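Local atomic coordinates of PcyX_EBK42635 (Marine metagenome, PDB entry 5OWG), a protein that probably reduces biliverdin to phycoerythrobilin in a ferredoxin-dependent, four-electron reaction, as a bilin reductase of oceanic phages. Residues L78-Y91 / L173-A187. Residues are numbered along the deposited sequence; the frame is centred on the assembly and turned at random.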
loop_
_atom_site.group_PDB
_atom_site.type_symbol
_atom_site.label_atom_id
_atom_site.label_comp_id
_atom_site.label_asym_id
_atom_site.label_seq_id
_atom_site.Cartn_x
_atom_site.Cartn_y
_atom_site.Cartn_z
ATOM N N LEU A 78 0.536 -2.731 0.057
ATOM C CA LEU A 78 1.304 -1.551 0.433
ATOM C C LEU A 78 1.023 -0.453 -0.578
ATOM O O LEU A 78 1.236 -0.644 -1.779
ATOM C CB LEU A 78 2.803 -1.863 0.501
ATOM C CG LEU A 78 3.721 -0.711 0.923
ATOM C CD1 LEU A 78 3.438 -0.262 2.350
ATOM C CD2 LEU A 78 5.176 -1.116 0.778
ATOM N N CYS A 79 0.551 0.693 -0.090
ATOM C CA CYS A 79 0.182 1.807 -0.949
ATOM C C CYS A 79 0.638 3.107 -0.306
ATOM O O CYS A 79 0.584 3.263 0.917
ATOM C CB CYS A 79 -1.329 1.860 -1.194
ATOM S SG CYS A 79 -1.804 3.051 -2.447
ATOM N N LEU A 80 1.083 4.042 -1.144
ATOM C CA LEU A 80 1.539 5.352 -0.693
ATOM C C LEU A 80 0.873 6.433 -1.530
ATOM O O LEU A 80 1.022 6.451 -2.756
ATOM C CB LEU A 80 3.063 5.478 -0.792
ATOM C CG LEU A 80 3.893 5.101 0.437
ATOM C CD1 LEU A 80 3.928 3.595 0.646
ATOM C CD2 LEU A 80 5.307 5.659 0.322
ATOM N N PHE A 81 0.145 7.338 -0.865
ATOM C CA PHE A 81 -0.422 8.517 -1.511
ATOM C C PHE A 81 0.411 9.745 -1.167
ATOM O O PHE A 81 0.666 9.990 0.020
ATOM C CB PHE A 81 -1.863 8.740 -1.060
ATOM C CG PHE A 81 -2.859 7.810 -1.693
ATOM C CD1 PHE A 81 -3.352 8.062 -2.963
ATOM C CD2 PHE A 81 -3.322 6.700 -1.009
ATOM C CE1 PHE A 81 -4.275 7.215 -3.545
ATOM C CE2 PHE A 81 -4.248 5.850 -1.585
ATOM C CZ PHE A 81 -4.724 6.107 -2.854
ATOM N N PRO A 82 0.854 10.545 -2.137
ATOM C CA PRO A 82 1.573 11.780 -1.800
ATOM C C PRO A 82 0.630 12.843 -1.251
ATOM O O PRO A 82 -0.594 12.697 -1.249
ATOM C CB PRO A 82 2.188 12.212 -3.134
ATOM C CG PRO A 82 1.313 11.597 -4.168
ATOM C CD PRO A 82 0.853 10.292 -3.590
ATOM N N MET A 83 1.226 13.936 -0.775
ATOM C CA MET A 83 0.455 15.032 -0.206
ATOM C C MET A 83 -0.268 15.803 -1.313
ATOM O O MET A 83 -0.002 15.635 -2.508
ATOM C CB MET A 83 1.369 15.953 0.611
ATOM C CG MET A 83 0.656 16.897 1.580
ATOM S SD MET A 83 -0.443 16.052 2.734
ATOM C CE MET A 83 0.734 15.076 3.662
ATOM N N LEU A 84 -1.191 16.672 -0.895
ATOM C CA LEU A 84 -2.229 17.201 -1.772
ATOM C C LEU A 84 -1.774 18.324 -2.702
ATOM O O LEU A 84 -2.539 18.686 -3.602
ATOM C CB LEU A 84 -3.409 17.686 -0.923
ATOM C CG LEU A 84 -4.068 16.604 -0.057
ATOM C CD1 LEU A 84 -5.155 17.204 0.819
ATOM C CD2 LEU A 84 -4.641 15.475 -0.908
ATOM N N THR A 85 -0.584 18.901 -2.524
ATOM C CA THR A 85 -0.026 19.779 -3.549
ATOM C C THR A 85 0.921 19.041 -4.485
ATOM O O THR A 85 1.434 19.644 -5.434
ATOM C CB THR A 85 0.713 20.976 -2.930
ATOM O OG1 THR A 85 1.812 20.518 -2.132
ATOM C CG2 THR A 85 -0.223 21.823 -2.079
ATOM N N ASN A 86 1.161 17.759 -4.240
ATOM C CA ASN A 86 2.008 16.943 -5.093
ATOM C C ASN A 86 1.166 16.262 -6.162
ATOM O O ASN A 86 0.016 15.879 -5.928
ATOM C CB ASN A 86 2.749 15.898 -4.259
ATOM C CG ASN A 86 3.801 15.149 -5.051
ATOM O OD1 ASN A 86 3.691 14.992 -6.267
ATOM N ND2 ASN A 86 4.830 14.677 -4.358
ATOM N N GLY A 87 1.752 16.117 -7.348
ATOM C CA GLY A 87 1.072 15.485 -8.461
ATOM C C GLY A 87 1.714 14.171 -8.850
ATOM O O GLY A 87 1.506 13.674 -9.961
ATOM N N GLY A 88 2.490 13.593 -7.937
ATOM C CA GLY A 88 3.250 12.401 -8.230
ATOM C C GLY A 88 2.395 11.155 -8.313
ATOM O O GLY A 88 1.203 11.160 -7.987
ATOM N N PRO A 89 2.998 10.050 -8.758
ATOM C CA PRO A 89 2.248 8.794 -8.882
ATOM C C PRO A 89 1.906 8.183 -7.531
ATOM O O PRO A 89 2.051 8.830 -6.489
ATOM C CB PRO A 89 3.202 7.899 -9.683
ATOM C CG PRO A 89 4.558 8.420 -9.367
ATOM C CD PRO A 89 4.404 9.902 -9.173
ATOM N N ILE A 90 1.449 6.934 -7.547
ATOM C CA ILE A 90 1.078 6.204 -6.342
ATOM C C ILE A 90 1.870 4.905 -6.331
ATOM O O ILE A 90 1.667 4.038 -7.192
ATOM C CB ILE A 90 -0.432 5.928 -6.282
ATOM C CG1 ILE A 90 -1.215 7.238 -6.165
ATOM C CG2 ILE A 90 -0.775 5.007 -5.110
ATOM C CD1 ILE A 90 -2.664 7.116 -6.591
ATOM N N TYR A 91 2.778 4.769 -5.367
ATOM C CA TYR A 91 3.409 3.479 -5.119
ATOM C C TYR A 91 2.344 2.470 -4.720
ATOM O O TYR A 91 1.536 2.724 -3.822
ATOM C CB TYR A 91 4.460 3.601 -4.015
ATOM C CG TYR A 91 5.174 2.309 -3.666
ATOM C CD1 TYR A 91 4.588 1.367 -2.827
ATOM C CD2 TYR A 91 6.446 2.043 -4.157
ATOM C CE1 TYR A 91 5.242 0.191 -2.501
ATOM C CE2 TYR A 91 7.108 0.872 -3.836
ATOM C CZ TYR A 91 6.502 -0.049 -3.007
ATOM O OH TYR A 91 7.158 -1.215 -2.685
ATOM N N LEU A 173 10.792 1.308 -3.149
ATOM C CA LEU A 173 10.188 2.073 -2.063
ATOM C C LEU A 173 11.153 3.130 -1.542
ATOM O O LEU A 173 10.837 4.326 -1.522
ATOM C CB LEU A 173 9.766 1.126 -0.937
ATOM C CG LEU A 173 9.204 1.767 0.333
ATOM C CD1 LEU A 173 7.923 2.533 0.042
ATOM C CD2 LEU A 173 8.969 0.701 1.388
ATOM N N ASN A 174 12.341 2.699 -1.106
ATOM C CA ASN A 174 13.348 3.636 -0.616
ATOM C C ASN A 174 13.566 4.775 -1.603
ATOM O O ASN A 174 13.778 5.925 -1.202
ATOM C CB ASN A 174 14.664 2.896 -0.357
ATOM C CG ASN A 174 15.266 3.220 0.996
ATOM O OD1 ASN A 174 14.964 4.252 1.597
ATOM N ND2 ASN A 174 16.133 2.337 1.480
ATOM N N ASN A 175 13.516 4.475 -2.902
ATOM C CA ASN A 175 13.688 5.507 -3.917
ATOM C C ASN A 175 12.422 6.332 -4.123
ATOM O O ASN A 175 12.515 7.510 -4.489
ATOM C CB ASN A 175 14.124 4.875 -5.239
ATOM C CG ASN A 175 15.623 4.681 -5.320
ATOM O OD1 ASN A 175 16.349 5.587 -5.720
ATOM N ND2 ASN A 175 16.093 3.499 -4.937
ATOM N N TYR A 176 11.243 5.743 -3.907
ATOM C CA TYR A 176 10.006 6.511 -4.015
ATOM C C TYR A 176 9.924 7.564 -2.917
ATOM O O TYR A 176 9.570 8.721 -3.173
ATOM C CB TYR A 176 8.794 5.580 -3.947
ATOM C CG TYR A 176 7.466 6.311 -3.916
ATOM C CD1 TYR A 176 6.808 6.648 -5.093
ATOM C CD2 TYR A 176 6.870 6.665 -2.710
ATOM C CE1 TYR A 176 5.595 7.315 -5.071
ATOM C CE2 TYR A 176 5.658 7.335 -2.677
ATOM C CZ TYR A 176 5.027 7.656 -3.861
ATOM O OH TYR A 176 3.822 8.319 -3.840
ATOM N N ILE A 177 10.247 7.174 -1.683
ATOM C CA ILE A 177 10.170 8.093 -0.552
ATOM C C ILE A 177 11.130 9.257 -0.736
ATOM O O ILE A 177 10.921 10.340 -0.176
ATOM C CB ILE A 177 10.447 7.320 0.755
ATOM C CG1 ILE A 177 9.352 6.272 0.982
ATOM C CG2 ILE A 177 10.523 8.265 1.946
ATOM C CD1 ILE A 177 9.646 5.274 2.085
ATOM N N ASP A 178 12.190 9.062 -1.521
ATOM C CA ASP A 178 13.170 10.121 -1.740
ATOM C C ASP A 178 12.735 11.066 -2.855
ATOM O O ASP A 178 12.736 12.289 -2.678
ATOM C CB ASP A 178 14.530 9.501 -2.063
ATOM C CG ASP A 178 15.521 10.514 -2.614
ATOM O OD1 ASP A 178 15.379 11.719 -2.320
ATOM O OD2 ASP A 178 16.439 10.102 -3.353
ATOM N N LYS A 179 12.368 10.522 -4.017
ATOM C CA LYS A 179 12.104 11.367 -5.176
ATOM C C LYS A 179 10.763 12.083 -5.087
ATOM O O LYS A 179 10.614 13.169 -5.657
ATOM C CB LYS A 179 12.164 10.532 -6.454
ATOM C CG LYS A 179 13.528 9.915 -6.721
ATOM C CD LYS A 179 13.510 9.021 -7.951
ATOM C CE LYS A 179 14.884 8.430 -8.236
ATOM N NZ LYS A 179 15.908 9.476 -8.513
ATOM N N ILE A 180 9.780 11.506 -4.390
ATOM C CA ILE A 180 8.473 12.152 -4.299
ATOM C C ILE A 180 8.600 13.523 -3.650
ATOM O O ILE A 180 7.805 14.429 -3.931
ATOM C CB ILE A 180 7.480 11.250 -3.534
ATOM C CG1 ILE A 180 6.051 11.786 -3.657
ATOM C CG2 ILE A 180 7.854 11.149 -2.060
ATOM C CD1 ILE A 180 5.460 11.678 -5.055
ATOM N N ARG A 181 9.597 13.702 -2.780
ATOM C CA ARG A 181 9.796 14.992 -2.127
ATOM C C ARG A 181 9.981 16.107 -3.150
ATOM O O ARG A 181 9.544 17.242 -2.929
ATOM C CB ARG A 181 11.004 14.921 -1.192
ATOM C CG ARG A 181 10.855 13.921 -0.055
ATOM C CD ARG A 181 12.180 13.262 0.303
ATOM N NE ARG A 181 13.157 14.208 0.834
ATOM C CZ ARG A 181 14.453 13.943 0.978
ATOM N NH1 ARG A 181 14.939 12.763 0.618
ATOM N NH2 ARG A 181 15.268 14.863 1.474
ATOM N N ASN A 182 10.617 15.799 -4.282
ATOM C CA ASN A 182 10.967 16.809 -5.277
ATOM C C ASN A 182 9.767 17.352 -6.038
ATOM O O ASN A 182 9.959 18.150 -6.963
ATOM C CB ASN A 182 11.963 16.230 -6.282
ATOM C CG ASN A 182 13.299 15.902 -5.655
ATOM O OD1 ASN A 182 13.857 16.695 -4.899
ATOM N ND2 ASN A 182 13.822 14.721 -5.968
ATOM N N HIS A 183 8.546 16.946 -5.690
ATOM C CA HIS A 183 7.355 17.321 -6.444
ATOM C C HIS A 183 6.312 18.006 -5.567
ATOM O O HIS A 183 5.137 18.076 -5.940
ATOM C CB HIS A 183 6.774 16.083 -7.122
ATOM C CG HIS A 183 7.690 15.483 -8.142
ATOM N ND1 HIS A 183 7.806 15.981 -9.422
ATOM C CD2 HIS A 183 8.551 14.442 -8.064
ATOM C CE1 HIS A 183 8.692 15.265 -10.091
ATOM N NE2 HIS A 183 9.160 14.325 -9.290
ATOM N N GLU A 184 6.725 18.511 -4.409
ATOM C CA GLU A 184 5.830 19.262 -3.541
ATOM C C GLU A 184 5.556 20.643 -4.127
ATOM O O GLU A 184 6.488 21.392 -4.437
ATOM C CB GLU A 184 6.453 19.388 -2.152
ATOM C CG GLU A 184 5.573 20.047 -1.108
ATOM C CD GLU A 184 6.332 20.357 0.166
ATOM O OE1 GLU A 184 7.205 21.251 0.135
ATOM O OE2 GLU A 184 6.068 19.699 1.194
ATOM N N GLY A 185 4.275 20.980 -4.280
ATOM C CA GLY A 185 3.873 22.284 -4.765
ATOM C C GLY A 185 3.651 22.381 -6.259
ATOM O O GLY A 185 3.205 23.433 -6.734
ATOM N N GLU A 186 3.942 21.327 -7.015
ATOM C CA GLU A 186 3.819 21.352 -8.467
ATOM C C GLU A 186 2.388 21.157 -8.955
ATOM O O GLU A 186 2.187 21.012 -10.166
ATOM C CB GLU A 186 4.708 20.269 -9.081
ATOM C CG GLU A 186 4.149 18.865 -8.941
ATOM C CD GLU A 186 5.098 17.816 -9.470
ATOM O OE1 GLU A 186 6.266 18.158 -9.755
ATOM O OE2 GLU A 186 4.680 16.647 -9.605
ATOM N N ALA A 187 1.401 21.132 -8.061
ATOM C CA ALA A 187 0.028 20.865 -8.467
ATOM C C ALA A 187 -0.931 21.661 -7.594
ATOM O O ALA A 187 -0.566 22.160 -6.525
ATOM C CB ALA A 187 -0.300 19.369 -8.384
#
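Y176 reaches from helix 161-179 onto strand 78-82 and the start of strand 90-96, where it meets L80, P89 and Y91. Its CG lies anti to the backbone N (chi1 174°), which sends the ring toward the sheet. CB comes obliquely toward the Y91 ring. The CB of Y91 sits over the centre of one Y176 ring face, 3.8 Å from the centroid, in a CH-pi contact. On the CD2-CE2 side, L80 CD2 packs obliquely, 3.5 Å from Y176 CE2. At the tip, Y176 OH donates to P89 O (3.2 Å), from 39° above the carbonyl plane and not on a lone pair. P82 CD lies 3.6 Å from the same Y176 OH. Further back on the helix, L173 CD1 stands over the face of the Y91 ring, 4.2 Å from its centroid. The Y91 hydroxyl bonds to A169 O. One turn on from Y176, I180 CD1 packs on P82 CB (3.8 Å). N86 CA makes a CA-H...O contact with H183 O. T85 O takes weak hydrogen bonds from A187 N (3.0 Å) and G185 N. H183 ND1 donates to E186 OE1, which lies in the ring plane of H183; E186 OE2 is hydrogen-bonded to H117 NE2. Segment 173-179 runs nearly parallel to strand 78-82 (9°) and packs on the central antiparallel sheet, consistent with the alpha/beta/alpha sandwich of ferredoxin-dependent bilin reductases.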